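Local coordinates for protein exocyst complex component EXO70 (Saccharomyces cerevisiae, PDB 2B1E) that helps tether secretory vesicles to sites of exocytosis as a subunit of the exocyst complex and takes part in assembling that complex, at residues Asp482-Gln485 with Ile486-Lys489. Numbering follows the deposited sequence.
Sequences DKEQ and IKEK
Lys483 O takes two bonds from Lys487. The firm one is from the backbone: Lys487 N donates to Lys483 O at 3.0 Å, nearly straight (N-H...O 167°). Lys487 NZ adds a weak bond to Lys483 O at 3.1 Å. The ammonium is also held by Glu484: Lys487 NZ lies 2.7 Å from Glu484 OE2 in a salt bridge, above the carboxylate plane rather than in it. Lys487 reaches both because its chain folds back at chi3 (-61°) and chi4 (-59°), toward the start of the helix. Shortening Lys487 to an alanine removes the ammonium, which would probably leave the Glu484 carboxylate without its mate and take the second, weak donor from Lys483 O.

Asp482 is the N-cap. Asp482 OD1 accepts from Gln485 N at 3.0 Å, the donor again above the carboxylate plane. Asp482 O starts the helical bonding by accepting from Ile486 N at 3.1 Å. Ile486 lays CG1 against that oxygen, 3.3 Å from Asp482 O, and its buried side chain touches Tyr537 of helix 512-537. Glu488 OE2 forms a salt bridge with Arg491 NH1. Lys489 passes its CG by Gln485 O and sends NZ to Ser470 O. The arrangement is a side-chain N-cap followed by an i to i+3 salt bridge, at the start of helix 483-504 near one end of the elongated, all-helical EXO70 rod.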
loop_
_atom_site.group_PDB
_atom_site.type_symbol
_atom_site.label_atom_id
_atom_site.label_comp_id
_atom_site.label_asym_id
_atom_site.label_seq_id
_atom_site.Cartn_x
_atom_site.Cartn_y
_atom_site.Cartn_z
ATOM N N ASP A 482 -21.070 63.489 31.584
ATOM C CA ASP A 482 -20.134 64.099 30.639
ATOM C C ASP A 482 -20.604 63.750 29.235
ATOM O O ASP A 482 -20.138 62.782 28.638
ATOM C CB ASP A 482 -18.730 63.528 30.871
ATOM C CG ASP A 482 -17.644 64.340 30.192
ATOM O OD1 ASP A 482 -17.876 64.845 29.077
ATOM O OD2 ASP A 482 -16.544 64.457 30.776
ATOM N N LYS A 483 -21.526 64.547 28.715
ATOM C CA LYS A 483 -22.083 64.312 27.395
ATOM C C LYS A 483 -21.017 64.144 26.318
ATOM O O LYS A 483 -21.132 63.276 25.447
ATOM C CB LYS A 483 -23.026 65.457 27.023
ATOM C CG LYS A 483 -24.229 65.576 27.936
ATOM C CD LYS A 483 -25.125 66.711 27.496
ATOM C CE LYS A 483 -26.397 66.752 28.319
ATOM N NZ LYS A 483 -27.370 67.733 27.757
ATOM N N GLU A 484 -19.975 64.968 26.386
ATOM C CA GLU A 484 -18.901 64.918 25.407
ATOM C C GLU A 484 -18.112 63.627 25.415
ATOM O O GLU A 484 -17.779 63.105 24.354
ATOM C CB GLU A 484 -17.937 66.093 25.605
ATOM C CG GLU A 484 -18.423 67.374 24.958
ATOM C CD GLU A 484 -18.740 67.178 23.489
ATOM O OE1 GLU A 484 -17.843 66.727 22.741
ATOM O OE2 GLU A 484 -19.886 67.467 23.083
ATOM N N GLN A 485 -17.801 63.117 26.604
ATOM C CA GLN A 485 -17.032 61.880 26.716
ATOM C C GLN A 485 -17.881 60.680 26.297
ATOM O O GLN A 485 -17.368 59.680 25.795
ATOM C CB GLN A 485 -16.534 61.690 28.153
ATOM C CG GLN A 485 -15.507 60.571 28.319
ATOM C CD GLN A 485 -14.240 60.812 27.510
ATOM O OE1 GLN A 485 -14.270 60.845 26.279
ATOM N NE2 GLN A 485 -13.119 60.988 28.204
ATOM N N ILE A 486 -19.186 60.788 26.509
ATOM C CA ILE A 486 -20.090 59.713 26.137
ATOM C C ILE A 486 -20.259 59.645 24.619
ATOM O O ILE A 486 -20.181 58.568 24.038
ATOM C CB ILE A 486 -21.454 59.887 26.831
ATOM C CG1 ILE A 486 -21.257 59.744 28.344
ATOM C CG2 ILE A 486 -22.454 58.839 26.324
ATOM C CD1 ILE A 486 -22.419 60.211 29.174
ATOM N N LYS A 487 -20.486 60.780 23.968
ATOM C CA LYS A 487 -20.635 60.756 22.517
ATOM C C LYS A 487 -19.357 60.194 21.901
ATOM O O LYS A 487 -19.398 59.437 20.933
ATOM C CB LYS A 487 -20.897 62.156 21.959
ATOM C CG LYS A 487 -22.281 62.696 22.266
ATOM C CD LYS A 487 -22.577 63.959 21.466
ATOM C CE LYS A 487 -21.597 65.076 21.794
ATOM N NZ LYS A 487 -21.633 65.434 23.240
ATOM N N GLU A 488 -18.220 60.568 22.475
ATOM C CA GLU A 488 -16.947 60.089 21.979
ATOM C C GLU A 488 -16.889 58.567 22.056
ATOM O O GLU A 488 -16.324 57.927 21.171
ATOM C CB GLU A 488 -15.795 60.692 22.779
ATOM C CG GLU A 488 -14.432 60.219 22.311
ATOM C CD GLU A 488 -14.088 60.703 20.911
ATOM O OE1 GLU A 488 -13.184 60.106 20.282
ATOM O OE2 GLU A 488 -14.710 61.685 20.442
ATOM N N LYS A 489 -17.468 57.976 23.102
ATOM C CA LYS A 489 -17.434 56.518 23.199
ATOM C C LYS A 489 -18.229 55.897 22.057
ATOM O O LYS A 489 -17.823 54.880 21.495
ATOM C CB LYS A 489 -17.995 56.023 24.536
ATOM C CG LYS A 489 -17.117 56.334 25.742
ATOM C CD LYS A 489 -17.682 55.693 27.005
ATOM C CE LYS A 489 -17.094 56.333 28.261
ATOM N NZ LYS A 489 -15.607 56.243 28.302
#